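Local coordinates for protein glutamate racemase (Campylobacter jejuni, PDB 3UHF) that belongs to the Asp/Glu/hydantoin racemase family and folds into two alpha/beta halves, each built on a parallel sheet, with bound D-glutamic acid in a pocket, at residues I92-N95 against T96-A99; D69-I72 against K73-E77; S146-Y149 against Q150-L154; D229-V232 against E233-K236; L202-T205 against H206-L209. All coordinates share one frame; numbering follows the deposited sequence. Where two conformers were deposited one is given.

Interaction 1. Residues I92-N95 against T96-A99; sequences IACN and TASA. With DGL (D-glutamic acid), chain C.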
# COMPACT_ATOMS: atom_id res chain seq x y z
N ILE A 92 5.35 -3.91 -4.24
CA ILE A 92 5.06 -4.27 -2.85
C ILE A 92 3.98 -3.31 -2.35
O ILE A 92 4.28 -2.18 -1.95
CB ILE A 92 6.32 -4.16 -1.98
CG1 ILE A 92 7.48 -4.94 -2.61
CG2 ILE A 92 6.05 -4.64 -0.55
CD1 ILE A 92 7.18 -6.42 -2.83
N ALA A 93 2.72 -3.74 -2.40
CA ALA A 93 1.59 -2.91 -2.00
C ALA A 93 1.64 -2.62 -0.51
O ALA A 93 1.13 -1.61 -0.04
CB ALA A 93 0.26 -3.61 -2.35
N CYS A 94 2.25 -3.53 0.23
CA CYS A 94 2.24 -3.50 1.69
C CYS A 94 3.19 -2.43 2.23
O CYS A 94 4.37 -2.44 1.90
CB CYS A 94 2.67 -4.87 2.21
SG CYS A 94 2.63 -5.02 4.01
N ASN A 95 2.67 -1.52 3.05
CA ASN A 95 3.51 -0.48 3.62
C ASN A 95 4.49 -1.07 4.62
O ASN A 95 5.60 -0.57 4.77
CB ASN A 95 2.66 0.60 4.30
CG ASN A 95 1.69 1.27 3.33
OD1 ASN A 95 0.68 0.69 2.95
ND2 ASN A 95 2.01 2.50 2.91
N THR A 96 4.06 -2.12 5.32
CA THR A 96 4.92 -2.75 6.31
C THR A 96 6.10 -3.44 5.63
O THR A 96 7.26 -3.23 6.01
CB THR A 96 4.14 -3.74 7.20
OG1 THR A 96 3.14 -3.03 7.94
CG2 THR A 96 5.08 -4.44 8.18
N ALA A 97 5.80 -4.24 4.61
CA ALA A 97 6.85 -4.85 3.81
C ALA A 97 7.75 -3.79 3.17
O ALA A 97 8.98 -3.96 3.07
CB ALA A 97 6.25 -5.75 2.73
N SER A 98 7.15 -2.69 2.72
CA SER A 98 7.92 -1.63 2.06
C SER A 98 8.90 -0.98 3.03
O SER A 98 9.96 -0.49 2.63
CB SER A 98 6.99 -0.55 1.46
OG SER A 98 6.25 -1.05 0.35
N ALA A 99 8.54 -0.99 4.31
CA ALA A 99 9.35 -0.37 5.35
C ALA A 99 10.62 -1.16 5.68
O ALA A 99 11.58 -0.59 6.18
CB ALA A 99 8.53 -0.14 6.63
N DGL C . -0.51 -4.67 4.58
CA DGL C . -0.14 -4.05 5.86
C DGL C . 0.35 -2.63 5.64
O DGL C . 0.07 -2.01 4.60
CB DGL C . -1.33 -4.02 6.82
CG DGL C . -1.74 -5.41 7.31
CD DGL C . -0.60 -6.08 8.05
OE1 DGL C . 0.03 -6.99 7.47
OE2 DGL C . -0.31 -5.66 9.19
OXT DGL C . 1.01 -2.07 6.51
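C94 carries its sulfur anti to the backbone N (chi1 -177°), which swings SG forward over the first turn of the helix. There A97 N donates to C94 SG at 3.3 Å along an almost straight line, with 174° at the hydrogen, so the cysteine is the N-cap and its sulfur is the capping acceptor. The S98 hydroxyl lies beside its own backbone N (chi1 -69°), and S98 OG donates to C94 O at 2.8 Å. S98 N reaches C94 O as well, at 2.9 Å. The hydroxyl stands above the carbonyl plane and the amide comes in tilted from the opposite face, so one oxygen is gripped by two donors of a single residue; S98 OG is also hydrogen-bonded to V116 N. Apolar groups pack beside the turn: I92 CG2 presses on A97 CB at 3.5 Å, a tight fit, and the same A97 methyl rests against C94 CB. The bound D-glutamic acid binds at the start of the helix. N95 N donates to the ligand O at 3.1 Å. T96 OG1 donates to the ligand OXT at 2.7 Å, and a weak bond from T96 N joins it there. A carboxylate seated on these first amides probably gains from the helix dipole too. C94 SG lies 3.2 Å from the ligand N, putting the cap beside the amino group. The turn leads from strand 89-92 into helix 95-100, with strand 26-31 touching A93 and C94, helix 68-82 packing on T96 and A97, and helix 141-146 reaching T96 and A99.

Interaction 2. Residues D69-I72 against K73-E77; sequences DTII and KFCLE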
# COMPACT_ATOMS: atom_id res chain seq x y z
N ASP A 69 13.02 -9.10 11.13
CA ASP A 69 13.55 -10.36 10.60
C ASP A 69 12.46 -11.26 10.00
O ASP A 69 12.65 -11.82 8.92
CB ASP A 69 14.33 -11.13 11.66
CG ASP A 69 15.59 -10.40 12.09
OD1 ASP A 69 16.05 -9.49 11.35
OD2 ASP A 69 16.14 -10.74 13.16
N THR A 70 11.34 -11.38 10.69
CA THR A 70 10.21 -12.17 10.21
C THR A 70 9.62 -11.58 8.92
O THR A 70 9.36 -12.31 7.95
CB THR A 70 9.10 -12.26 11.29
OG1 THR A 70 9.63 -12.90 12.45
CG2 THR A 70 7.91 -13.05 10.79
N ILE A 71 9.41 -10.27 8.91
CA ILE A 71 8.87 -9.57 7.75
C ILE A 71 9.75 -9.78 6.52
O ILE A 71 9.26 -10.11 5.44
CB ILE A 71 8.71 -8.07 8.04
CG1 ILE A 71 7.60 -7.85 9.09
CG2 ILE A 71 8.38 -7.29 6.75
CD1 ILE A 71 7.68 -6.48 9.79
N ILE A 72 11.05 -9.62 6.70
CA ILE A 72 11.97 -9.79 5.58
C ILE A 72 11.95 -11.23 5.08
O ILE A 72 11.86 -11.49 3.88
CB ILE A 72 13.39 -9.38 5.97
CG1 ILE A 72 13.44 -7.85 6.17
CG2 ILE A 72 14.39 -9.82 4.90
CD1 ILE A 72 14.82 -7.33 6.57
N LYS A 73 11.98 -12.18 6.01
CA LYS A 73 11.95 -13.59 5.66
C LYS A 73 10.70 -13.91 4.84
O LYS A 73 10.80 -14.53 3.79
CB LYS A 73 11.97 -14.44 6.94
CG LYS A 73 11.83 -15.93 6.70
CD LYS A 73 11.53 -16.66 8.02
CE LYS A 73 11.39 -18.16 7.81
NZ LYS A 73 10.99 -18.88 9.06
N PHE A 74 9.54 -13.47 5.32
CA PHE A 74 8.28 -13.71 4.62
C PHE A 74 8.26 -13.08 3.21
O PHE A 74 7.75 -13.68 2.26
CB PHE A 74 7.10 -13.18 5.43
CG PHE A 74 6.77 -14.02 6.66
CD1 PHE A 74 7.46 -15.20 6.93
CD2 PHE A 74 5.77 -13.63 7.54
CE1 PHE A 74 7.16 -15.97 8.04
CE2 PHE A 74 5.46 -14.41 8.66
CZ PHE A 74 6.16 -15.58 8.91
N CYS A 75 8.79 -11.87 3.08
CA CYS A 75 8.83 -11.21 1.77
C CYS A 75 9.72 -11.95 0.77
O CYS A 75 9.36 -12.08 -0.41
CB CYS A 75 9.30 -9.76 1.91
SG CYS A 75 8.11 -8.71 2.77
N LEU A 76 10.87 -12.41 1.23
CA LEU A 76 11.75 -13.18 0.35
C LEU A 76 11.08 -14.47 -0.12
O LEU A 76 11.29 -14.90 -1.25
CB LEU A 76 13.10 -13.46 1.02
CG LEU A 76 14.03 -12.24 1.11
CD1 LEU A 76 15.25 -12.54 1.96
CD2 LEU A 76 14.45 -11.77 -0.29
N GLU A 77 10.27 -15.09 0.74
CA GLU A 77 9.51 -16.25 0.32
C GLU A 77 8.50 -15.87 -0.77
O GLU A 77 8.27 -16.63 -1.70
CB GLU A 77 8.79 -16.90 1.50
CG GLU A 77 9.72 -17.42 2.58
CD GLU A 77 8.97 -18.12 3.70
OE1 GLU A 77 7.72 -18.16 3.63
OE2 GLU A 77 9.62 -18.63 4.64
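F74 N donates to T70 O at 2.9 Å, the shortest backbone bond between 69-72 and 73-77, and nearly straight at 169°. T70 O also lies over one face of the F74 ring, 3.4 Å from F74 CG. With OG1 beside the backbone N (chi1 -61°), the T70 methyl is sent anti to that N and runs alongside the phenyl group, so the two side chains point the same way. T70 CG2 stands over the ring, offset toward the rim, 3.5 Å from F74 CE2 and 3.8 Å from the centroid of the F74 ring, 22° off its normal: a CH-pi contact between residues one turn apart. The hydroxyl of T70 is engaged elsewhere, hydrogen-bonded to D67. F74 is also in a cation-pi contact with R60, whose guanidinium forms a salt bridge with E77. On another side of the helix I72 and L76 lie side by side, I72 CG2 meeting L76 CD1 at 4.1 Å in a looser apolar contact. I71 CG2 is 4.2 Å from C75 SG. Backbone bonds from K73 N, C75 N and L76 N to the carbonyls four residues earlier complete the i to i+4 pattern of a regular alpha helix, here helix 68-82; its I71 and C75 face helix 95-100, which begins at the D-glutamic acid pocket, while D69 and K73 are exposed.

Interaction 3. Residues S146-Y149 against Q150-L154; sequences SEEY and QKRLL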
# COMPACT_ATOMS: atom_id res chain seq x y z
N SER A 146 9.89 1.66 11.92
CA SER A 146 10.95 1.65 10.90
C SER A 146 11.55 3.05 10.68
O SER A 146 12.69 3.19 10.21
CB SER A 146 10.41 1.16 9.55
OG SER A 146 9.68 2.19 8.88
N GLU A 147 10.75 4.06 11.01
CA GLU A 147 11.10 5.47 10.81
C GLU A 147 11.32 5.84 9.34
O GLU A 147 11.89 6.89 9.03
CB GLU A 147 12.31 5.87 11.68
CG GLU A 147 11.99 5.80 13.16
CD GLU A 147 13.17 6.12 14.06
OE1 GLU A 147 14.27 6.40 13.54
OE2 GLU A 147 12.99 6.09 15.29
N GLU A 148 10.86 4.99 8.43
CA GLU A 148 11.11 5.26 7.01
C GLU A 148 10.39 6.51 6.50
O GLU A 148 10.99 7.33 5.79
CB GLU A 148 10.78 4.03 6.15
CG GLU A 148 11.79 2.89 6.33
CD GLU A 148 13.14 3.19 5.69
OE1 GLU A 148 14.17 2.70 6.20
OE2 GLU A 148 13.16 3.92 4.67
N TYR A 149 9.12 6.68 6.85
CA TYR A 149 8.40 7.88 6.43
C TYR A 149 9.02 9.10 7.07
O TYR A 149 9.22 10.12 6.40
CB TYR A 149 6.92 7.82 6.81
CG TYR A 149 6.07 7.02 5.85
CD1 TYR A 149 5.81 5.68 6.09
CD2 TYR A 149 5.53 7.61 4.71
CE1 TYR A 149 5.03 4.93 5.23
CE2 TYR A 149 4.74 6.87 3.84
CZ TYR A 149 4.50 5.53 4.11
OH TYR A 149 3.73 4.77 3.26
N GLN A 150 9.31 9.00 8.37
CA GLN A 150 9.88 10.12 9.11
C GLN A 150 11.20 10.58 8.50
O GLN A 150 11.41 11.78 8.29
CB GLN A 150 10.10 9.76 10.59
CG GLN A 150 8.84 9.43 11.39
CD GLN A 150 8.53 7.94 11.38
OE1 GLN A 150 8.50 7.32 10.33
NE2 GLN A 150 8.34 7.36 12.57
N LYS A 151 12.08 9.62 8.21
CA LYS A 151 13.39 9.94 7.66
C LYS A 151 13.31 10.58 6.28
O LYS A 151 14.06 11.51 5.97
CB LYS A 151 14.28 8.70 7.61
CG LYS A 151 14.84 8.25 8.96
CD LYS A 151 15.51 6.88 8.84
CE LYS A 151 16.56 6.65 9.93
NZ LYS A 151 15.97 6.29 11.24
N ARG A 152 12.42 10.07 5.45
CA ARG A 152 12.26 10.64 4.11
C ARG A 152 11.74 12.07 4.20
O ARG A 152 12.30 12.97 3.58
CB ARG A 152 11.33 9.78 3.25
CG ARG A 152 11.92 8.43 2.87
CD ARG A 152 10.98 7.65 1.96
NE ARG A 152 11.62 6.45 1.42
CZ ARG A 152 12.40 6.44 0.35
NH1 ARG A 152 12.64 7.56 -0.31
NH2 ARG A 152 12.94 5.30 -0.07
N LEU A 153 10.70 12.28 4.98
CA LEU A 153 10.11 13.61 5.13
C LEU A 153 11.10 14.60 5.74
O LEU A 153 11.25 15.73 5.26
CB LEU A 153 8.85 13.51 6.00
CG LEU A 153 7.69 12.87 5.23
CD1 LEU A 153 6.57 12.44 6.18
CD2 LEU A 153 7.17 13.84 4.19
N LEU A 154 11.81 14.17 6.78
CA LEU A 154 12.84 15.02 7.38
C LEU A 154 13.94 15.39 6.39
O LEU A 154 14.45 16.52 6.40
CB LEU A 154 13.46 14.34 8.61
CG LEU A 154 12.54 14.21 9.83
CD1 LEU A 154 13.25 13.46 10.96
CD2 LEU A 154 12.06 15.58 10.31
O HOH W 1 7.56 5.23 9.00
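The E147 carboxylate and the Q150 amide are turned 64° apart where their side chains cross at about a right angle, with E147 CG 4.0 Å from Q150 NE2. Water 1 sits at the edge of the Y149 ring, in its plane. In one of two R152 conformers, E148 OE2 lies obliquely to the guanidinium, 4.4 Å from R152 NE, a doubtful contact in which at most the charges attract. Q150 is bent at its second torsion (chi2 92°), folding the amide back so that Q150 OE1 comes 3.2 Å from E147 CA. Water 1 donates to Q150 OE1 at 2.6 Å and accepts from Y149 N at 3.0 Å, tying the amide to the first turn; Q150 NE2 is hydrogen-bonded to I144 O. Toward solvent, E147 OE1 and K151 NZ form a salt bridge of 2.9 Å. E147 is the N-cap, with positive phi, and S146 OG makes an ST turn by accepting from E148 N at 3.1 Å. The break between helices 141-146 and 148-155 is thus bridged, while the Y149 side chain packs inward on helix 117-128 and strand 135-139, its hydroxyl close to the N95 side chain and probably hydrogen-bonded. L153 follows it onto the same strand.

Interaction 4. Residues D229-V232 against E233-K236; sequences DAIV and EFLK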
# COMPACT_ATOMS: atom_id res chain seq x y z
N ASP A 229 -2.96 5.44 -5.15
CA ASP A 229 -2.92 6.53 -6.13
C ASP A 229 -1.50 7.08 -6.23
O ASP A 229 -1.05 7.46 -7.30
CB ASP A 229 -3.89 7.64 -5.74
CG ASP A 229 -5.34 7.19 -5.77
OD1 ASP A 229 -5.65 6.20 -6.47
OD2 ASP A 229 -6.18 7.84 -5.10
N ALA A 230 -0.80 7.12 -5.10
CA ALA A 230 0.58 7.62 -5.08
C ALA A 230 1.50 6.76 -5.95
O ALA A 230 2.30 7.29 -6.73
CB ALA A 230 1.12 7.68 -3.65
N ILE A 231 1.41 5.44 -5.80
CA ILE A 231 2.29 4.56 -6.56
C ILE A 231 1.95 4.63 -8.06
O ILE A 231 2.84 4.50 -8.89
CB ILE A 231 2.30 3.10 -6.00
CG1 ILE A 231 3.40 2.25 -6.65
CG2 ILE A 231 0.96 2.41 -6.24
CD1 ILE A 231 4.81 2.78 -6.48
N VAL A 232 0.69 4.86 -8.41
CA VAL A 232 0.36 5.03 -9.83
C VAL A 232 1.14 6.20 -10.44
O VAL A 232 1.75 6.06 -11.50
CB VAL A 232 -1.16 5.23 -10.07
CG1 VAL A 232 -1.41 5.71 -11.49
CG2 VAL A 232 -1.94 3.94 -9.79
N GLU A 233 1.15 7.34 -9.76
CA GLU A 233 1.83 8.52 -10.30
C GLU A 233 3.34 8.29 -10.36
O GLU A 233 4.02 8.69 -11.31
CB GLU A 233 1.51 9.74 -9.45
CG GLU A 233 0.03 10.08 -9.42
CD GLU A 233 -0.51 10.31 -10.83
OE1 GLU A 233 0.03 11.19 -11.54
OE2 GLU A 233 -1.46 9.60 -11.23
N PHE A 234 3.86 7.64 -9.32
CA PHE A 234 5.26 7.27 -9.21
C PHE A 234 5.71 6.38 -10.36
O PHE A 234 6.76 6.60 -10.97
CB PHE A 234 5.45 6.57 -7.85
CG PHE A 234 6.86 6.09 -7.57
CD1 PHE A 234 7.70 6.83 -6.74
CD2 PHE A 234 7.32 4.90 -8.09
CE1 PHE A 234 8.98 6.38 -6.46
CE2 PHE A 234 8.60 4.45 -7.82
CZ PHE A 234 9.43 5.20 -7.00
N LEU A 235 4.91 5.36 -10.67
CA LEU A 235 5.26 4.43 -11.74
C LEU A 235 5.28 5.08 -13.12
O LEU A 235 6.15 4.78 -13.94
CB LEU A 235 4.31 3.24 -11.76
CG LEU A 235 4.51 2.34 -10.54
CD1 LEU A 235 3.45 1.25 -10.48
CD2 LEU A 235 5.91 1.74 -10.57
N LYS A 236 4.32 5.97 -13.37
CA LYS A 236 4.27 6.66 -14.66
C LYS A 236 5.52 7.50 -14.90
O LYS A 236 5.96 7.69 -16.04
CB LYS A 236 3.00 7.50 -14.78
CG LYS A 236 1.73 6.63 -14.83
CD LYS A 236 0.47 7.42 -15.18
CE LYS A 236 -0.06 8.18 -13.98
NZ LYS A 236 -1.46 8.66 -14.18
O HOH W 2 -2.89 8.37 -9.40
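Packing between successive turns of one helix joins I231 to F234 and L235, and V232 to K236, on helix 227-238, where backbone bonds from E233 N through K236 N to the carbonyls four residues earlier keep the turns regular. I231 holds the inner side. Its CG1 branch stands anti to the backbone N (chi1 -170°), and I231 CD1 then bends round to meet F234 CD2 at 3.7 Å, crossing the phenyl group obliquely. From the same branch, I231 CG1 touches L235 CD1 at 4.0 Å, so one isoleucine spans two residues of the next turn. V232 CG1 meets the long aliphatic arm of K236, 3.8 Å from K236 CE. K236 is bent at its third torsion (chi3 -79°), which brings its amine over V232 and across to E233, where K236 NZ donates to E233 OE2 at 3.1 Å in a salt bridge. That amine comes in on the syn side of E233 OE2, 32° out of the carboxylate plane. Water 2 donates both to E233 OE2 at 2.6 Å and to D229 O at 2.9 Å, linking the carboxylate back to the preceding turn. Around the helix, F234 sits on helix 117-128 and its ring meets that of Y114. V232 and L235 pack on helix 37-45, and L235 also reaches strand 89-92. Greasy branches are therefore spent on the interior, whereas the charged pair stays at the exposed surface; with a lysine and a water both on E233 OE2, the carboxylate is probably held in its ionised form.

Interaction 5. Residues L202-T205 against H206-L209; sequences LACT and HFPL. With DGL (D-glutamic acid), chain C.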
# COMPACT_ATOMS: atom_id res chain seq x y z
N LEU A 202 -2.15 7.91 4.43
CA LEU A 202 -2.76 6.62 4.73
C LEU A 202 -1.72 5.53 4.49
O LEU A 202 -1.76 4.83 3.46
CB LEU A 202 -3.98 6.40 3.84
CG LEU A 202 -5.06 7.49 3.94
CD1 LEU A 202 -6.19 7.21 2.96
CD2 LEU A 202 -5.62 7.58 5.36
N ALA A 203 -0.78 5.41 5.42
CA ALA A 203 0.41 4.59 5.20
C ALA A 203 0.17 3.14 5.58
O ALA A 203 1.00 2.52 6.27
CB ALA A 203 1.60 5.17 5.99
N CYS A 204 -0.95 2.59 5.12
CA CYS A 204 -1.30 1.19 5.39
C CYS A 204 -2.35 0.79 4.36
O CYS A 204 -3.27 1.57 4.05
CB CYS A 204 -1.86 1.05 6.80
SG CYS A 204 -2.47 -0.62 7.22
N THR A 205 -2.21 -0.42 3.81
CA THR A 205 -3.08 -0.87 2.73
C THR A 205 -4.57 -0.80 3.10
O THR A 205 -5.42 -0.59 2.24
CB THR A 205 -2.77 -2.33 2.33
OG1 THR A 205 -2.78 -3.15 3.50
CG2 THR A 205 -1.42 -2.43 1.64
N HIS A 206 -4.88 -0.99 4.38
CA HIS A 206 -6.27 -1.08 4.81
C HIS A 206 -6.93 0.27 4.94
O HIS A 206 -8.16 0.37 4.96
CB HIS A 206 -6.38 -1.81 6.17
CG HIS A 206 -6.04 -3.26 6.11
ND1 HIS A 206 -4.88 -3.74 5.55
CD2 HIS A 206 -6.71 -4.35 6.57
CE1 HIS A 206 -4.84 -5.06 5.66
NE2 HIS A 206 -5.95 -5.45 6.27
N PHE A 207 -6.13 1.33 5.05
CA PHE A 207 -6.70 2.60 5.48
C PHE A 207 -7.59 3.35 4.48
O PHE A 207 -8.43 4.14 4.92
CB PHE A 207 -5.64 3.53 6.09
CG PHE A 207 -4.97 3.00 7.35
CD1 PHE A 207 -5.33 1.77 7.92
CD2 PHE A 207 -3.98 3.75 7.97
CE1 PHE A 207 -4.68 1.30 9.07
CE2 PHE A 207 -3.35 3.30 9.11
CZ PHE A 207 -3.69 2.07 9.68
N PRO A 208 -7.41 3.13 3.16
CA PRO A 208 -8.38 3.79 2.27
C PRO A 208 -9.84 3.42 2.54
O PRO A 208 -10.75 4.20 2.23
CB PRO A 208 -7.94 3.31 0.87
CG PRO A 208 -6.46 3.20 0.98
CD PRO A 208 -6.25 2.61 2.40
N LEU A 209 -10.08 2.25 3.14
CA LEU A 209 -11.45 1.82 3.43
C LEU A 209 -12.06 2.70 4.51
O LEU A 209 -13.28 2.75 4.67
CB LEU A 209 -11.47 0.34 3.87
CG LEU A 209 -11.41 -0.77 2.80
CD1 LEU A 209 -12.64 -0.74 1.91
CD2 LEU A 209 -10.12 -0.68 1.97
N DGL C . -0.51 -4.67 4.58
CA DGL C . -0.14 -4.05 5.86
C DGL C . 0.35 -2.63 5.64
O DGL C . 0.07 -2.01 4.60
CB DGL C . -1.33 -4.02 6.82
CG DGL C . -1.74 -5.41 7.31
CD DGL C . -0.60 -6.08 8.05
OE1 DGL C . 0.03 -6.99 7.47
OE2 DGL C . -0.31 -5.66 9.19
OXT DGL C . 1.01 -2.07 6.51
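A type I beta turn from C204 to F207, in the loop after strand 199-202, folds C204 over the F207 ring and lines the D-glutamic acid pocket. F207 N closes the turn on C204 O at 3.0 Å. C204 CB is almost exactly above the centre of the F207 ring, 3.4 Å from its centroid and 4° off the normal, a CH-pi contact. C204 SG, anti to its backbone nitrogen, stays over the same face in a sulfur-aromatic contact and comes 3.5 Å from F207 CE1. L202 CB also touches F207 CB at 4.0 Å. T205 and H206 lie side by side facing the ligand. T205 OG1, placed between its backbone N and carbonyl carbon (chi1 51°), is hydrogen-bonded to H206 ND1 at 3.0 Å, at the edge of the imidazole, with either atom able to be the donor; T205 OG1 accepts from the ligand N at 2.9 Å. T205 N gives a straight bond of 2.9 Å to the ligand O. H206 NE2 is hydrogen-bonded to E174 of helix 169-174, so both ring nitrogens are engaged, which should hold the imidazole's rotation. Here is a ligand-binding loop after the C-terminal end of a parallel strand, as in many alpha/beta folds.

Along the chain the order is interaction 2, 1, 3, 5, 4. Interactions 1 and 5 follow strands of different parallel sheets, 89-92 in the five-stranded one and 199-202 in the four-stranded one; their centres are 11 Å apart, they touch, and both contact the D-glutamic acid, so the pocket lies where the two halves meet. Interaction 2 backs interaction 1 from helix 68-82, with C75 SG 3.5 Å from A97 CB. Interaction 3 touches both loops through Y149, reaching N95 and A203. Interaction 4 keeps apart, its nearest atoms about 7 Å from interactions 1, 3 and 5, on a helix packed against helices 37-45 and 117-128.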